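Local coordinates for protein restriction endonuclease LpnPI (PDB 4RZL) that probably cuts DNA as a cytosine modification-dependent restriction endonuclease, of which this chain is the N-terminal, SRA-type DNA recognition domain, at residues A20-D25 with K196-L201; S42-G47 with F133-Y138; K46-G49 with F54-A57; A110-L115 with Q179-I184; R127-I132 with A153-P158. All coordinates share one frame; numbering follows the deposited sequence.

Interaction 1. Residues A20-D25 with K196-L201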
# COMPACT_ATOMS: atom_id res chain seq x y z
N ALA A 20 6.02 -4.37 -16.84
CA ALA A 20 7.08 -4.27 -15.84
C ALA A 20 6.87 -5.22 -14.66
O ALA A 20 5.74 -5.57 -14.31
CB ALA A 20 7.18 -2.83 -15.33
N ASP A 21 7.97 -5.63 -14.03
CA ASP A 21 7.91 -6.24 -12.71
C ASP A 21 7.86 -5.12 -11.67
O ASP A 21 8.33 -4.00 -11.92
CB ASP A 21 9.14 -7.12 -12.46
CG ASP A 21 9.35 -8.17 -13.56
OD1 ASP A 21 8.52 -9.09 -13.67
OD2 ASP A 21 10.36 -8.07 -14.29
N LEU A 22 7.32 -5.42 -10.49
CA LEU A 22 7.40 -4.49 -9.37
C LEU A 22 8.63 -4.80 -8.49
O LEU A 22 8.71 -5.85 -7.85
CB LEU A 22 6.12 -4.53 -8.52
CG LEU A 22 4.93 -3.78 -9.16
CD1 LEU A 22 3.63 -4.05 -8.37
CD2 LEU A 22 5.24 -2.29 -9.22
N ILE A 23 9.57 -3.87 -8.48
CA ILE A 23 10.86 -4.04 -7.81
C ILE A 23 11.03 -3.05 -6.66
O ILE A 23 10.76 -1.87 -6.83
CB ILE A 23 12.02 -3.87 -8.82
CG1 ILE A 23 11.99 -5.01 -9.84
CG2 ILE A 23 13.38 -3.82 -8.10
CD1 ILE A 23 13.00 -4.87 -10.95
N ILE A 24 11.47 -3.55 -5.51
CA ILE A 24 11.67 -2.72 -4.32
C ILE A 24 12.45 -1.45 -4.65
O ILE A 24 13.56 -1.50 -5.18
CB ILE A 24 12.41 -3.49 -3.20
CG1 ILE A 24 11.47 -4.51 -2.54
CG2 ILE A 24 12.97 -2.52 -2.16
CD1 ILE A 24 10.31 -3.87 -1.79
N ASP A 25 11.80 -0.32 -4.37
CA ASP A 25 12.33 1.03 -4.53
C ASP A 25 12.66 1.44 -5.96
O ASP A 25 13.31 2.46 -6.18
CB ASP A 25 13.54 1.23 -3.62
CG ASP A 25 13.15 1.25 -2.15
OD1 ASP A 25 11.95 1.45 -1.86
OD2 ASP A 25 14.04 1.09 -1.28
N LYS A 196 4.34 -11.85 -14.36
CA LYS A 196 3.51 -13.05 -14.41
C LYS A 196 2.53 -13.04 -13.25
O LYS A 196 1.33 -13.26 -13.45
CB LYS A 196 4.37 -14.32 -14.36
CG LYS A 196 3.56 -15.64 -14.40
CD LYS A 196 4.48 -16.85 -14.40
CE LYS A 196 3.72 -18.16 -14.22
NZ LYS A 196 2.81 -18.45 -15.37
N TRP A 197 3.02 -12.76 -12.05
CA TRP A 197 2.14 -12.71 -10.89
C TRP A 197 1.08 -11.65 -11.08
O TRP A 197 -0.10 -11.92 -10.88
CB TRP A 197 2.91 -12.43 -9.59
CG TRP A 197 2.07 -12.73 -8.39
CD1 TRP A 197 2.09 -13.87 -7.62
CD2 TRP A 197 1.03 -11.90 -7.85
NE1 TRP A 197 1.15 -13.78 -6.62
CE2 TRP A 197 0.48 -12.59 -6.74
CE3 TRP A 197 0.52 -10.64 -8.17
CZ2 TRP A 197 -0.54 -12.05 -5.97
CZ3 TRP A 197 -0.50 -10.12 -7.41
CH2 TRP A 197 -1.02 -10.82 -6.32
N ILE A 198 1.49 -10.45 -11.48
CA ILE A 198 0.58 -9.31 -11.60
C ILE A 198 -0.52 -9.54 -12.64
O ILE A 198 -1.68 -9.18 -12.41
CB ILE A 198 1.35 -8.01 -11.93
CG1 ILE A 198 2.38 -7.69 -10.83
CG2 ILE A 198 0.40 -6.83 -12.09
CD1 ILE A 198 3.37 -6.61 -11.22
N ASN A 199 -0.15 -10.13 -13.78
CA ASN A 199 -1.15 -10.47 -14.80
C ASN A 199 -2.09 -11.57 -14.31
O ASN A 199 -3.18 -11.74 -14.85
CB ASN A 199 -0.48 -10.93 -16.11
CG ASN A 199 0.06 -9.77 -16.93
OD1 ASN A 199 -0.24 -8.60 -16.67
ND2 ASN A 199 0.85 -10.09 -17.95
N SER A 200 -1.65 -12.33 -13.33
CA SER A 200 -2.43 -13.44 -12.80
C SER A 200 -2.99 -13.06 -11.42
O SER A 200 -3.10 -13.89 -10.52
CB SER A 200 -1.59 -14.70 -12.73
OG SER A 200 -2.39 -15.82 -12.39
N LEU A 201 -3.31 -11.78 -11.27
CA LEU A 201 -3.83 -11.24 -10.02
C LEU A 201 -5.11 -11.92 -9.56
O LEU A 201 -5.26 -12.25 -8.37
CB LEU A 201 -4.08 -9.74 -10.19
CG LEU A 201 -4.88 -9.02 -9.11
CD1 LEU A 201 -4.11 -9.10 -7.83
CD2 LEU A 201 -5.06 -7.60 -9.54

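Interaction 2. Residues S42-G47 with F133-Y138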
# COMPACT_ATOMS: atom_id res chain seq x y z
N SER A 42 -2.07 2.58 -12.30
CA SER A 42 -3.13 1.86 -13.02
C SER A 42 -2.62 1.26 -14.33
O SER A 42 -3.21 0.33 -14.87
CB SER A 42 -4.34 2.77 -13.29
OG SER A 42 -3.93 4.01 -13.85
N LYS A 43 -1.52 1.78 -14.86
CA LYS A 43 -0.92 1.19 -16.06
C LYS A 43 -0.15 -0.10 -15.73
O LYS A 43 -0.19 -1.07 -16.48
CB LYS A 43 0.00 2.18 -16.75
CG LYS A 43 0.36 1.75 -18.16
CD LYS A 43 1.00 2.89 -18.90
CE LYS A 43 1.14 2.56 -20.37
NZ LYS A 43 1.81 3.68 -21.07
N ILE A 44 0.54 -0.09 -14.59
CA ILE A 44 1.28 -1.25 -14.13
C ILE A 44 0.34 -2.39 -13.78
O ILE A 44 0.60 -3.56 -14.09
CB ILE A 44 2.14 -0.91 -12.89
CG1 ILE A 44 3.11 0.22 -13.20
CG2 ILE A 44 2.88 -2.15 -12.39
CD1 ILE A 44 3.81 0.78 -11.96
N ILE A 45 -0.74 -2.06 -13.08
CA ILE A 45 -1.64 -3.08 -12.56
C ILE A 45 -3.04 -2.89 -13.10
O ILE A 45 -3.76 -2.00 -12.65
CB ILE A 45 -1.70 -3.04 -11.01
CG1 ILE A 45 -0.28 -2.94 -10.44
CG2 ILE A 45 -2.43 -4.25 -10.47
CD1 ILE A 45 -0.25 -2.68 -8.93
N LYS A 46 -3.43 -3.73 -14.05
CA LYS A 46 -4.78 -3.70 -14.58
C LYS A 46 -5.75 -4.16 -13.50
O LYS A 46 -5.53 -5.20 -12.86
CB LYS A 46 -4.91 -4.59 -15.82
CG LYS A 46 -4.09 -4.12 -17.02
CD LYS A 46 -4.48 -4.88 -18.29
CE LYS A 46 -3.46 -4.70 -19.40
NZ LYS A 46 -3.15 -3.28 -19.69
N GLY A 47 -6.82 -3.39 -13.29
CA GLY A 47 -7.78 -3.72 -12.26
C GLY A 47 -7.76 -2.71 -11.13
O GLY A 47 -8.66 -2.69 -10.29
N PHE A 133 0.03 -3.54 -1.78
CA PHE A 133 1.19 -2.90 -2.42
C PHE A 133 1.28 -1.43 -2.01
O PHE A 133 0.28 -0.69 -2.07
CB PHE A 133 1.10 -2.98 -3.95
CG PHE A 133 1.23 -4.37 -4.52
CD1 PHE A 133 1.53 -5.46 -3.73
CD2 PHE A 133 1.01 -4.58 -5.87
CE1 PHE A 133 1.62 -6.73 -4.26
CE2 PHE A 133 1.10 -5.86 -6.42
CZ PHE A 133 1.41 -6.93 -5.61
N ILE A 134 2.47 -1.00 -1.60
CA ILE A 134 2.70 0.40 -1.22
C ILE A 134 3.47 1.16 -2.29
O ILE A 134 4.50 0.68 -2.77
CB ILE A 134 3.48 0.52 0.10
CG1 ILE A 134 2.76 -0.23 1.22
CG2 ILE A 134 3.71 2.00 0.48
CD1 ILE A 134 3.66 -0.48 2.43
N PHE A 135 2.95 2.32 -2.68
CA PHE A 135 3.66 3.25 -3.59
C PHE A 135 3.76 4.61 -2.93
O PHE A 135 2.82 5.04 -2.23
CB PHE A 135 2.94 3.40 -4.94
CG PHE A 135 2.91 2.15 -5.79
CD1 PHE A 135 1.91 1.20 -5.63
CD2 PHE A 135 3.86 1.95 -6.78
CE1 PHE A 135 1.87 0.05 -6.43
CE2 PHE A 135 3.84 0.82 -7.58
CZ PHE A 135 2.85 -0.14 -7.41
N VAL A 136 4.86 5.32 -3.16
CA VAL A 136 4.93 6.71 -2.74
C VAL A 136 5.21 7.57 -3.97
O VAL A 136 5.82 7.12 -4.94
CB VAL A 136 6.01 6.98 -1.65
CG1 VAL A 136 5.77 6.12 -0.41
CG2 VAL A 136 7.43 6.78 -2.20
N LYS A 137 4.74 8.82 -3.92
CA LYS A 137 4.98 9.77 -5.00
C LYS A 137 6.47 10.03 -5.08
O LYS A 137 7.12 10.29 -4.08
CB LYS A 137 4.21 11.07 -4.77
CG LYS A 137 4.38 12.12 -5.87
CD LYS A 137 3.83 13.49 -5.41
CE LYS A 137 3.67 14.45 -6.58
N TYR A 138 7.02 9.96 -6.28
CA TYR A 138 8.46 10.15 -6.47
C TYR A 138 8.67 10.93 -7.76
O TYR A 138 8.87 10.32 -8.82
CB TYR A 138 9.17 8.80 -6.52
CG TYR A 138 10.69 8.85 -6.39
CD1 TYR A 138 11.48 9.36 -7.42
CD2 TYR A 138 11.32 8.35 -5.27
CE1 TYR A 138 12.85 9.39 -7.32
CE2 TYR A 138 12.70 8.37 -5.15
CZ TYR A 138 13.46 8.89 -6.18
OH TYR A 138 14.83 8.91 -6.07

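Interaction 3. Residues K46-G49 with F54-A57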
# COMPACT_ATOMS: atom_id res chain seq x y z
N LYS A 46 -3.43 -3.73 -14.05
CA LYS A 46 -4.78 -3.70 -14.58
C LYS A 46 -5.75 -4.16 -13.50
O LYS A 46 -5.53 -5.20 -12.86
CB LYS A 46 -4.91 -4.59 -15.82
CG LYS A 46 -4.09 -4.12 -17.02
CD LYS A 46 -4.48 -4.88 -18.29
CE LYS A 46 -3.46 -4.70 -19.40
NZ LYS A 46 -3.15 -3.28 -19.69
N GLY A 47 -6.82 -3.39 -13.29
CA GLY A 47 -7.78 -3.72 -12.26
C GLY A 47 -7.76 -2.71 -11.13
O GLY A 47 -8.66 -2.69 -10.29
N ILE A 48 -6.72 -1.88 -11.11
CA ILE A 48 -6.55 -0.84 -10.10
C ILE A 48 -6.90 0.51 -10.72
O ILE A 48 -6.42 0.84 -11.80
CB ILE A 48 -5.10 -0.82 -9.53
CG1 ILE A 48 -4.82 -2.07 -8.70
CG2 ILE A 48 -4.86 0.42 -8.69
CD1 ILE A 48 -5.54 -2.09 -7.35
N GLY A 49 -7.72 1.30 -10.03
CA GLY A 49 -8.13 2.61 -10.53
C GLY A 49 -6.98 3.60 -10.61
O GLY A 49 -5.87 3.33 -10.13
N PHE A 54 -6.13 5.27 -1.47
CA PHE A 54 -6.52 3.91 -1.19
C PHE A 54 -7.22 3.33 -2.41
O PHE A 54 -8.24 3.84 -2.84
CB PHE A 54 -7.44 3.84 0.05
CG PHE A 54 -7.93 2.46 0.35
CD1 PHE A 54 -9.08 1.96 -0.26
CD2 PHE A 54 -7.24 1.64 1.23
CE1 PHE A 54 -9.52 0.67 -0.00
CE2 PHE A 54 -7.69 0.35 1.50
CZ PHE A 54 -8.82 -0.13 0.88
N ARG A 55 -6.66 2.27 -2.98
CA ARG A 55 -7.25 1.68 -4.18
C ARG A 55 -7.32 0.17 -4.04
O ARG A 55 -6.49 -0.43 -3.37
CB ARG A 55 -6.45 2.06 -5.43
CG ARG A 55 -6.05 3.53 -5.50
CD ARG A 55 -5.36 3.86 -6.82
NE ARG A 55 -4.65 5.14 -6.77
CZ ARG A 55 -3.96 5.65 -7.79
NH1 ARG A 55 -3.91 5.00 -8.94
NH2 ARG A 55 -3.34 6.80 -7.66
N SER A 56 -8.30 -0.44 -4.69
CA SER A 56 -8.44 -1.88 -4.60
C SER A 56 -8.91 -2.49 -5.91
O SER A 56 -9.51 -1.83 -6.74
CB SER A 56 -9.40 -2.24 -3.47
OG SER A 56 -10.74 -2.02 -3.87
N ALA A 57 -8.62 -3.78 -6.07
CA ALA A 57 -9.02 -4.52 -7.25
C ALA A 57 -9.87 -5.70 -6.82
O ALA A 57 -9.59 -6.35 -5.81
CB ALA A 57 -7.81 -4.99 -8.04
O HOH W 1 -10.96 -1.25 -9.21
O HOH W 2 -9.39 1.44 -7.37

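Interaction 4. Residues A110-L115 with Q179-I184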
# COMPACT_ATOMS: atom_id res chain seq x y z
N ALA A 110 -12.95 2.11 6.52
CA ALA A 110 -13.77 0.93 6.80
C ALA A 110 -12.99 -0.35 6.45
O ALA A 110 -13.06 -1.36 7.15
CB ALA A 110 -15.09 1.00 6.02
N THR A 111 -12.24 -0.30 5.36
CA THR A 111 -11.50 -1.48 4.93
C THR A 111 -10.31 -1.74 5.85
O THR A 111 -10.04 -2.90 6.20
CB THR A 111 -11.01 -1.34 3.47
OG1 THR A 111 -12.14 -1.09 2.63
CG2 THR A 111 -10.31 -2.61 3.01
N LEU A 112 -9.62 -0.67 6.26
CA LEU A 112 -8.53 -0.78 7.23
C LEU A 112 -9.04 -1.48 8.49
O LEU A 112 -8.41 -2.40 8.99
CB LEU A 112 -7.94 0.58 7.60
CG LEU A 112 -7.03 1.28 6.58
CD1 LEU A 112 -6.65 2.69 7.04
CD2 LEU A 112 -5.79 0.47 6.33
N LYS A 113 -10.20 -1.07 8.98
CA LYS A 113 -10.73 -1.70 10.18
C LYS A 113 -10.95 -3.20 9.96
O LYS A 113 -10.61 -4.03 10.81
CB LYS A 113 -12.04 -1.03 10.63
CG LYS A 113 -12.62 -1.69 11.89
CD LYS A 113 -13.97 -1.12 12.30
CE LYS A 113 -14.60 -1.93 13.45
NZ LYS A 113 -13.59 -2.20 14.53
N MET A 114 -11.52 -3.56 8.82
CA MET A 114 -11.76 -4.97 8.50
C MET A 114 -10.47 -5.78 8.42
O MET A 114 -10.40 -6.89 8.95
CB MET A 114 -12.51 -5.10 7.18
CG MET A 114 -13.99 -4.73 7.28
SD MET A 114 -14.76 -4.81 5.66
CE MET A 114 -14.08 -6.36 5.07
N LEU A 115 -9.46 -5.20 7.77
CA LEU A 115 -8.18 -5.87 7.57
C LEU A 115 -7.45 -6.11 8.88
O LEU A 115 -6.91 -7.20 9.10
CB LEU A 115 -7.30 -5.05 6.64
CG LEU A 115 -7.75 -4.87 5.20
CD1 LEU A 115 -6.71 -4.03 4.48
CD2 LEU A 115 -7.90 -6.20 4.55
N GLN A 179 -11.91 12.25 13.48
CA GLN A 179 -10.98 11.13 13.66
C GLN A 179 -10.54 10.51 12.34
O GLN A 179 -11.28 10.52 11.35
CB GLN A 179 -11.62 10.06 14.55
CG GLN A 179 -11.82 10.45 16.00
CD GLN A 179 -12.37 9.29 16.82
OE1 GLN A 179 -13.47 8.80 16.54
NE2 GLN A 179 -11.60 8.84 17.81
N ASN A 180 -9.34 9.95 12.35
CA ASN A 180 -8.79 9.27 11.19
C ASN A 180 -7.91 8.13 11.69
O ASN A 180 -7.41 8.17 12.82
CB ASN A 180 -7.99 10.26 10.32
CG ASN A 180 -7.70 9.71 8.90
OD1 ASN A 180 -8.40 8.81 8.40
ND2 ASN A 180 -6.65 10.24 8.27
N TYR A 181 -7.70 7.12 10.86
CA TYR A 181 -6.86 6.00 11.28
C TYR A 181 -5.38 6.27 11.06
O TYR A 181 -4.97 6.85 10.05
CB TYR A 181 -7.25 4.72 10.55
CG TYR A 181 -8.42 3.99 11.16
CD1 TYR A 181 -8.49 3.75 12.54
CD2 TYR A 181 -9.48 3.56 10.37
CE1 TYR A 181 -9.58 3.08 13.09
CE2 TYR A 181 -10.56 2.90 10.91
CZ TYR A 181 -10.61 2.66 12.27
OH TYR A 181 -11.68 2.00 12.79
N ARG A 182 -4.59 5.86 12.03
CA ARG A 182 -3.16 5.69 11.85
C ARG A 182 -2.90 4.19 11.86
O ARG A 182 -3.15 3.51 12.86
CB ARG A 182 -2.38 6.40 12.96
CG ARG A 182 -0.88 6.19 12.95
CD ARG A 182 -0.32 6.87 14.18
NE ARG A 182 1.13 6.87 14.24
CZ ARG A 182 1.85 5.99 14.93
NH1 ARG A 182 1.24 5.01 15.59
NH2 ARG A 182 3.17 6.09 14.96
N ALA A 183 -2.46 3.66 10.72
CA ALA A 183 -2.33 2.22 10.54
C ALA A 183 -0.88 1.82 10.35
O ALA A 183 -0.17 2.47 9.59
CB ALA A 183 -3.17 1.75 9.34
N ILE A 184 -0.45 0.75 11.00
CA ILE A 184 0.94 0.31 10.93
C ILE A 184 1.04 -1.05 10.21
O ILE A 184 0.34 -2.00 10.55
CB ILE A 184 1.57 0.23 12.34
CG1 ILE A 184 1.44 1.58 13.05
CG2 ILE A 184 3.04 -0.25 12.28
CD1 ILE A 184 2.25 1.71 14.33

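Interaction 5. Residues R127-I132 with A153-P158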
# COMPACT_ATOMS: atom_id res chain seq x y z
N ARG A 127 -7.87 -14.30 7.07
CA ARG A 127 -8.52 -14.95 5.93
C ARG A 127 -8.88 -13.99 4.78
O ARG A 127 -8.72 -14.32 3.61
CB ARG A 127 -9.80 -15.67 6.39
CG ARG A 127 -10.46 -16.50 5.30
CD ARG A 127 -9.56 -17.65 4.87
NE ARG A 127 -8.93 -18.30 6.02
CZ ARG A 127 -9.48 -19.30 6.71
NH1 ARG A 127 -10.67 -19.77 6.36
NH2 ARG A 127 -8.83 -19.83 7.74
N ILE A 128 -9.39 -12.81 5.12
CA ILE A 128 -9.87 -11.91 4.08
C ILE A 128 -8.82 -10.88 3.68
O ILE A 128 -9.08 -10.03 2.84
CB ILE A 128 -11.17 -11.21 4.52
CG1 ILE A 128 -10.95 -10.46 5.83
CG2 ILE A 128 -12.29 -12.23 4.69
CD1 ILE A 128 -10.64 -8.97 5.67
N VAL A 129 -7.64 -10.97 4.27
CA VAL A 129 -6.57 -10.03 3.98
C VAL A 129 -5.90 -10.33 2.64
O VAL A 129 -5.33 -11.40 2.46
CB VAL A 129 -5.50 -10.03 5.08
CG1 VAL A 129 -4.37 -9.07 4.73
CG2 VAL A 129 -6.13 -9.70 6.45
N PRO A 130 -5.98 -9.38 1.70
CA PRO A 130 -5.31 -9.51 0.41
C PRO A 130 -3.89 -8.97 0.45
O PRO A 130 -3.51 -8.29 1.40
CB PRO A 130 -6.18 -8.66 -0.51
CG PRO A 130 -6.59 -7.53 0.38
CD PRO A 130 -6.74 -8.12 1.77
N PRO A 131 -3.11 -9.23 -0.60
CA PRO A 131 -1.82 -8.55 -0.70
C PRO A 131 -2.02 -7.04 -0.69
O PRO A 131 -3.00 -6.54 -1.23
CB PRO A 131 -1.29 -9.01 -2.06
CG PRO A 131 -1.99 -10.26 -2.34
CD PRO A 131 -3.33 -10.17 -1.71
N ILE A 132 -1.09 -6.33 -0.08
CA ILE A 132 -1.12 -4.87 -0.12
C ILE A 132 0.17 -4.39 -0.77
O ILE A 132 1.26 -4.83 -0.39
CB ILE A 132 -1.27 -4.27 1.29
CG1 ILE A 132 -2.64 -4.62 1.87
CG2 ILE A 132 -1.08 -2.77 1.25
CD1 ILE A 132 -2.77 -4.33 3.35
N ALA A 153 3.00 -5.45 1.57
CA ALA A 153 2.83 -5.21 3.00
C ALA A 153 1.68 -6.02 3.59
O ALA A 153 0.79 -6.47 2.87
CB ALA A 153 2.59 -3.72 3.27
N VAL A 154 1.73 -6.21 4.91
CA VAL A 154 0.65 -6.86 5.63
C VAL A 154 0.35 -6.05 6.88
O VAL A 154 1.25 -5.40 7.43
CB VAL A 154 0.98 -8.32 6.02
CG1 VAL A 154 1.24 -9.15 4.74
CG2 VAL A 154 2.17 -8.40 6.98
N PRO A 155 -0.92 -6.10 7.34
CA PRO A 155 -1.34 -5.34 8.52
C PRO A 155 -0.64 -5.79 9.79
O PRO A 155 -0.46 -6.99 9.99
CB PRO A 155 -2.86 -5.62 8.61
CG PRO A 155 -3.25 -6.07 7.19
CD PRO A 155 -2.04 -6.81 6.69
N GLY A 156 -0.26 -4.83 10.63
CA GLY A 156 0.33 -5.14 11.92
C GLY A 156 1.84 -5.16 11.84
O GLY A 156 2.44 -4.97 10.77
N TYR A 157 2.47 -5.40 12.99
CA TYR A 157 3.92 -5.42 13.08
C TYR A 157 4.33 -6.27 14.28
O TYR A 157 3.68 -6.19 15.31
CB TYR A 157 4.48 -3.98 13.20
CG TYR A 157 5.98 -3.94 12.98
CD1 TYR A 157 6.50 -3.84 11.70
CD2 TYR A 157 6.86 -4.06 14.05
CE1 TYR A 157 7.87 -3.84 11.49
CE2 TYR A 157 8.24 -4.07 13.85
CZ TYR A 157 8.73 -3.96 12.56
OH TYR A 157 10.09 -3.96 12.35
N PRO A 158 5.39 -7.10 14.14
CA PRO A 158 5.80 -7.93 15.28
C PRO A 158 6.05 -7.11 16.53
O PRO A 158 6.78 -6.11 16.48
CB PRO A 158 7.08 -8.62 14.79
CG PRO A 158 7.49 -7.90 13.53
CD PRO A 158 6.24 -7.31 12.95
O HOH W 3 -1.53 -7.67 3.30

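Interaction 1. Residues A20-D25 with K196-L201
L22 lies in an extended backbone of the short strand 22-23, while I198 belongs to the last turn of helix 195-199, which S200 leaves at phi -106°. The contact is small and apolar, and one methyl group carries it. I198 CD1 sits 3.8 Å from L22 CG and equally 3.8 Å from L22 CD1, so it rests against one limb of the leucine fork. The two side chains cross at about a right angle. I198 reaches this far because CG1 lies opposite its own carbonyl carbon (chi1 -60°) and the chain then continues extended to CD1. The same methyl lies 4.0 Å from A20 O, whose polar need is met by R195 NH2, one helical residue before the segment. D21 OD1 takes the backbone N of R195, so the start of the helix is held by the residue next to L22. Beyond the isoleucine, L22 touches F133 and F135 of strand 132-137, so it packs against helix and main sheet at once; W197 reaches F133 as well. The backbone of L22 also bonds to V193. Together these describe a two-stranded antiparallel pairing, 22-23 with 192-193, whose second strand runs almost directly into the helix that covers it.

Interaction 2. Residues S42-G47 with F133-Y138
I45 and F133 form the centre of a buried hydrophobic contact in which the end of helix 40-44 is laid against strand 132-137 of the curled mixed sheet of this SRA-type domain. The elements meet through side chains alone: even the nearest CA atoms, those of I45 and F133, are 10.5 Å apart. F133 and F135 stand two places apart on the strand and turn to the same side, presenting two rings to the helix end. The backbone changes course between the two isoleucines, from helical at I44 to extended at I45 (phi -121°), which lets consecutive residues both point at the strand. I44 delivers its CD1 to F135 CE2 at 4.4 Å, a loose touch that comes obliquely to the ring. I44 O, just where the helix ends, is bonded by the NH2 of R195, so its polar atom is satisfied beside an otherwise apolar interface. L22 touches I44, and further apolar cover comes from F149, whose ring meets that of F135. I45 touches both rings: a chi1 of -46° swings its CG1 to the side of the backbone N, and the chain runs on extended from there. Its CD1 stands 4.3 Å from F135 CE1, and approaches F133 in the plane of that ring, at its edge, 3.8 Å from F133 CD2.

Interaction 3. Residues K46-G49 with F54-A57
I48 fills the tight half of this contact, pressing its two ends onto strand 54-57. I48 CD1 lies 3.7 Å from S56 C, against the peptide that links S56 to A57, and the same methyl is 3.7 Å from A57 CB. Its other branch, CG2, is 3.9 Å from R55 CD, where the two side chains cross at about a right angle. The rotamer of I48, with chi1 at -68°, puts CG2 over R55 and lets CD1 swing on to the S56-A57 peptide. I41 of helix 40-44 and L65 and V67 of strand 65-70 also pack on I48.

In topology this is a helix-to-strand connection folding back on the strand it leads into. On its other flank the strand pairs with 65-70 through R55 and A57; here water replaces direct backbone bonds. One water donates to both G47 O and S56 O, at 2.9 Å from S56 O. A second accepts from G49 N and, weakly, from S56 N. This side is exposed at G47 and G49, and the chain turns at G47 through a positive phi of 112°, which glycine adopts readily. Where G47 does touch the strand, its O lies close to A57 CB, at 3.3 Å.

One direct polar bond spans the two segments: R55 NH1 donates to G49 O at 2.8 Å, bent to 139° at the hydrogen. The oxygen stands out of the guanidinium plane. The extended arginine chain carries this group past I48, and a salt bridge from NH1 to D39 OD2 and a bond from NE to G52 O fix its rotation.

Interaction 4. Residues A110-L115 with Q179-I184
L112 sets its two methyl groups on two residues of strand 176-187: CD1 meets Y181 CB at 4.1 Å, and CD2 meets A183 CB at 4.2 Å. Y181 and A183 lie two places apart on one face of the strand, so the leucine fork straddles them. A chi1 of -74° aims the fork of L112 at the gap between the two. L112 and Y181 slide past each other in opposite directions, each reaching toward the other's backbone. The nearest CA atoms across the segments, those of L112 and A183, are 7.6 Å apart, the small alanine letting the helix come near. The segment axes pass 9.8 Å apart at an angle of 43°.

The far end of the tyrosine reaches the next helical residue. Y181 OH lies 3.7 Å from K113 CB and 3.9 Å from K113 CD, alongside the aliphatic part of the lysine, and the two side chains cross at a slant. Both polar ends are directed to other partners: K113 NZ forms a salt bridge with D117, one turn further along the helix, and Y181 OH is hydrogen-bonded to H102 NE2, whose ring also meets the tyrosine ring. Outside the two segments the same pairing of elements is extended by N109, which bonds N180 OD1, and by F116, which touches A183.

Helix 108-119 therefore lies on the Y181-A183 face of the main sheet. Since the pairs across the segments are carbon against carbon, or hydroxyl against methylene, the direct contact is held by apolar packing, and the bond to H102 probably orients the hydroxyl.

Interaction 5. Residues R127-I132 with A153-P158
A153 N donates to I132 O at 2.7 Å and 160° at the hydrogen, a nearly straight bond and the firm polar link of this contact. The return bond, from I132 N to A153 O, is weak at 3.5 Å. That carbonyl also accepts from a water, which donates to A153 O at 2.6 Å and to P130 O at 2.8 Å. The water thus fills in where the two chains diverge. Beyond it the contact becomes apolar: V129 CG1 rests 3.8 Å from P155 CD, the two side chains sliding past each other in opposite directions. CG1 of V129 points away from its backbone N (chi1 178°), which sends that methyl to the proline. P155 CD is touched from another residue too, by I132 CD1 at 4.2 Å.

Further out, K218 NZ bonds both V129 O and R127 O, tying down the chain before the prolines. W217 packs on V129 and V154, F214 on P131 and V154, so helix 212-220 backs both segments. S118 and T119, near the end of helix 108-119, touch V129 and P155 respectively. At its core this is the point where two consecutive strands, 132-137 and 147-155, cease to pair: the open end of an antiparallel beta hairpin within the curled sheet of the SRA-type domain.

In the fold
Interactions 1 and 2 form one hydrophobic core: L22 is shared by both, and R195 serves carbonyls in both. Interaction 3 shares K46 and G47 with interaction 2 but lies partly at the surface, where waters and an arginine take over from methyl groups. Interactions 4 and 5 adjoin each other along neighbouring strands 176-187 and 147-155, with L115 packing on P130. Both are buried; interaction 4 covers the sheet with a helix and is apolar across its segments, whereas interaction 5 adds backbone and water-mediated bonds to its apolar packing. Interactions 2 and 5 both use strand 132-137, and I134 packs on A153. Interactions 1 and 4 stand about 26 Å apart between centres, on opposite sides of the chain's centre.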